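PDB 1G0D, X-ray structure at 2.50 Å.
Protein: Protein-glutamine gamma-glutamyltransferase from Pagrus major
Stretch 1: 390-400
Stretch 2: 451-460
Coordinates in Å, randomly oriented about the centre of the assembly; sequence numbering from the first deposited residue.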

# COMPACT_ATOMS: atom_id res chain seq x y z
N VAL A 390 -2.33 -3.39 16.11
CA VAL A 390 -1.13 -3.01 15.38
C VAL A 390 0.14 -3.33 16.17
O VAL A 390 1.17 -3.61 15.60
N PHE A 391 0.05 -3.31 17.49
CA PHE A 391 1.19 -3.66 18.31
C PHE A 391 1.41 -5.20 18.20
O PHE A 391 2.54 -5.68 18.23
N ALA A 392 0.33 -5.97 18.06
CA ALA A 392 0.43 -7.44 17.97
C ALA A 392 1.08 -7.87 16.69
O ALA A 392 1.90 -8.77 16.64
N GLU A 393 0.66 -7.20 15.63
CA GLU A 393 1.15 -7.46 14.29
C GLU A 393 2.68 -7.56 14.20
O GLU A 393 3.26 -8.37 13.47
N VAL A 394 3.31 -6.73 15.00
CA VAL A 394 4.73 -6.56 15.02
C VAL A 394 5.40 -7.13 16.30
O VAL A 394 6.62 -7.28 16.34
N ASN A 395 4.61 -7.50 17.31
CA ASN A 395 5.14 -8.01 18.59
C ASN A 395 4.63 -9.32 19.18
O ASN A 395 5.23 -9.84 20.11
N ALA A 396 3.52 -9.86 18.66
CA ALA A 396 2.92 -11.10 19.20
C ALA A 396 3.89 -12.24 19.47
O ALA A 396 4.76 -12.50 18.65
N ASP A 397 3.73 -12.94 20.61
CA ASP A 397 4.60 -14.08 20.95
C ASP A 397 3.94 -15.42 20.75
O ASP A 397 3.06 -15.78 21.52
N THR A 398 4.35 -16.16 19.71
CA THR A 398 3.83 -17.50 19.42
C THR A 398 4.88 -18.54 19.85
O THR A 398 6.02 -18.55 19.37
N ILE A 399 4.48 -19.41 20.77
CA ILE A 399 5.36 -20.47 21.22
C ILE A 399 4.77 -21.80 20.75
O ILE A 399 3.65 -22.12 21.09
N TYR A 400 5.52 -22.57 19.95
CA TYR A 400 5.05 -23.87 19.46
C TYR A 400 5.23 -25.01 20.47
O TYR A 400 6.23 -25.04 21.17
N GLU A 451 10.95 -3.17 29.05
CA GLU A 451 9.99 -2.43 29.80
C GLU A 451 8.77 -2.05 29.00
O GLU A 451 7.75 -1.72 29.59
N VAL A 452 8.82 -2.11 27.67
CA VAL A 452 7.63 -1.78 26.87
C VAL A 452 6.73 -2.99 26.77
O VAL A 452 5.52 -2.88 26.81
N TYR A 453 7.35 -4.16 26.65
CA TYR A 453 6.62 -5.42 26.58
C TYR A 453 5.95 -5.61 27.91
O TYR A 453 4.83 -6.10 27.98
N LYS A 454 6.65 -5.22 28.97
CA LYS A 454 6.12 -5.35 30.31
C LYS A 454 4.89 -4.46 30.41
O LYS A 454 3.81 -4.89 30.79
N LYS A 455 5.05 -3.21 30.05
CA LYS A 455 3.95 -2.26 30.08
C LYS A 455 2.73 -2.69 29.22
O LYS A 455 1.59 -2.64 29.66
N ALA A 456 2.98 -3.15 28.00
CA ALA A 456 1.90 -3.50 27.10
C ALA A 456 1.29 -4.88 27.24
O ALA A 456 0.24 -5.18 26.62
N GLY A 457 1.95 -5.73 28.01
CA GLY A 457 1.44 -7.08 28.20
C GLY A 457 2.02 -8.13 27.25
O GLY A 457 1.39 -9.17 27.05
N ARG A 458 3.19 -7.87 26.66
CA ARG A 458 3.82 -8.85 25.77
C ARG A 458 4.58 -9.74 26.72
O ARG A 458 5.41 -9.22 27.47
N ARG A 459 4.33 -11.06 26.71
CA ARG A 459 5.06 -11.93 27.64
C ARG A 459 6.54 -11.76 27.35
O ARG A 459 6.94 -11.63 26.20
N VAL A 460 7.35 -11.75 28.40
CA VAL A 460 8.75 -11.52 28.19
C VAL A 460 9.67 -12.48 28.90
O VAL A 460 10.15 -12.22 30.01

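Three residues, Arg459, Phe391 and Asp397, have the most surface covered where these stretches meet. Phe391 points from its helix toward the second stretch with chi1 t, and its flat ring suits an apolar pocket. Ala456 CB sits over one face, 3.7 Å from Phe391 CZ, a CH-pi contact, with the alanine methyl lying against the aromatic face. Val452, Tyr453 and Arg458 CG line the ring's edge, with Val452 CG1 4.1 Å from Phe391 CE2.

Beyond this pocket the contact turns polar. Tyr453 (m) leaves its backbone sideways, but its long ring carries the hydroxyl to Asn395 (m), where OH donates to OD1 at 2.6 Å. Arg458 NH2 donates to Asn395 O at 2.7 Å, taking up a carbonyl near the helix end, while its NE and NH1 both bond to Arg459 O, which steadies the guanidinium. Asp397 CB lies over one face of that group, 3.6 Å from Arg458 CZ.

Asp397 (t) and Arg459 (p, then t, t) each point toward the other stretch. Their salt bridge joins Asp397 OD2 to Arg459 NE at 2.6 Å, although the angle makes the hydrogen bond weak; Arg459 NH2 also donates to Asp397 O at 2.7 Å. Arginine's several donors thus grip side chain and backbone together. Ile399 (m, t) covers one guanidinium face, its CD1 3.3 Å from Arg459 CZ.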

# COMPACT_ATOMS: atom_id res chain seq x y z
CB VAL A 390 -1.15 -1.53 15.02
CG1 VAL A 390 0.21 -1.16 14.34
CG2 VAL A 390 -2.37 -1.23 14.13
CB PHE A 391 0.91 -3.24 19.76
CG PHE A 391 2.05 -3.52 20.72
CD1 PHE A 391 2.19 -4.76 21.32
CD2 PHE A 391 2.98 -2.54 21.02
CE1 PHE A 391 3.24 -5.02 22.20
CE2 PHE A 391 4.03 -2.79 21.90
CZ PHE A 391 4.15 -4.03 22.48
CB ALA A 392 -0.93 -8.08 18.06
CB GLU A 393 0.66 -6.31 13.39
CG GLU A 393 1.23 -6.28 12.01
CD GLU A 393 0.55 -7.26 11.11
OE1 GLU A 393 1.27 -7.95 10.36
OE2 GLU A 393 -0.71 -7.35 11.17
CB VAL A 394 4.90 -5.00 14.79
CG1 VAL A 394 5.39 -4.32 16.01
CG2 VAL A 394 5.71 -4.72 13.61
CB ASN A 395 4.93 -6.96 19.65
CG ASN A 395 5.87 -5.79 19.50
OD1 ASN A 395 7.06 -5.98 19.34
ND2 ASN A 395 5.34 -4.58 19.56
CB ALA A 396 1.79 -11.60 18.26
CB ASP A 397 5.06 -14.04 22.41
CG ASP A 397 6.25 -14.97 22.69
OD1 ASP A 397 7.16 -15.07 21.84
OD2 ASP A 397 6.30 -15.60 23.76
CB THR A 398 3.51 -17.71 17.88
OG1 THR A 398 2.10 -17.56 17.64
CG2 THR A 398 3.85 -19.10 17.43
CB ILE A 399 5.42 -20.46 22.73
CG1 ILE A 399 6.12 -19.17 23.18
CG2 ILE A 399 6.14 -21.71 23.24
CD1 ILE A 399 6.05 -18.93 24.68
CB TYR A 400 5.80 -24.26 18.23
CG TYR A 400 5.32 -23.57 16.99
CD1 TYR A 400 5.73 -22.26 16.69
CD2 TYR A 400 4.57 -24.27 16.04
CE1 TYR A 400 5.42 -21.68 15.45
CE2 TYR A 400 4.25 -23.71 14.81
CZ TYR A 400 4.68 -22.42 14.51
OH TYR A 400 4.44 -21.93 13.23
CB GLU A 451 10.64 -1.21 30.44
CG GLU A 451 11.40 -0.33 29.48
CD GLU A 451 12.37 0.61 30.19
OE1 GLU A 451 13.29 0.08 30.87
OE2 GLU A 451 12.22 1.86 30.06
CB VAL A 452 8.00 -1.31 25.41
CG1 VAL A 452 6.75 -1.21 24.55
CG2 VAL A 452 8.69 0.06 25.47
CB TYR A 453 7.58 -6.57 26.35
CG TYR A 453 7.85 -6.80 24.90
CD1 TYR A 453 7.25 -5.98 23.92
CD2 TYR A 453 8.65 -7.84 24.49
CE1 TYR A 453 7.47 -6.20 22.56
CE2 TYR A 453 8.88 -8.08 23.13
CZ TYR A 453 8.28 -7.25 22.17
OH TYR A 453 8.53 -7.46 20.83
CB LYS A 454 7.18 -4.95 31.34
CG LYS A 454 8.25 -6.04 31.65
CD LYS A 454 8.98 -5.77 33.01
CE LYS A 454 10.36 -5.01 32.86
NZ LYS A 454 10.34 -3.47 32.88
CB LYS A 455 4.50 -0.92 29.59
CG LYS A 455 3.49 0.16 29.24
CD LYS A 455 4.24 1.39 28.74
CE LYS A 455 3.33 2.59 28.51
NZ LYS A 455 3.98 3.44 27.46
CB ALA A 456 2.38 -3.29 25.68
CB ARG A 458 4.81 -8.17 24.85
CG ARG A 458 4.74 -8.59 23.42
CD ARG A 458 4.68 -10.08 23.29
NE ARG A 458 5.83 -10.73 23.87
CZ ARG A 458 6.93 -11.07 23.19
NH1 ARG A 458 7.92 -11.67 23.82
NH2 ARG A 458 7.04 -10.81 21.90
CB ARG A 459 4.62 -13.41 27.55
CG ARG A 459 4.60 -14.04 26.15
CD ARG A 459 4.26 -15.52 26.23
NE ARG A 459 4.01 -16.11 24.91
CZ ARG A 459 3.29 -17.21 24.71
NH1 ARG A 459 2.73 -17.85 25.74
NH2 ARG A 459 3.12 -17.68 23.47
CB VAL A 460 9.14 -10.06 28.54
CG1 VAL A 460 8.96 -9.77 30.03
CG2 VAL A 460 10.56 -9.79 28.07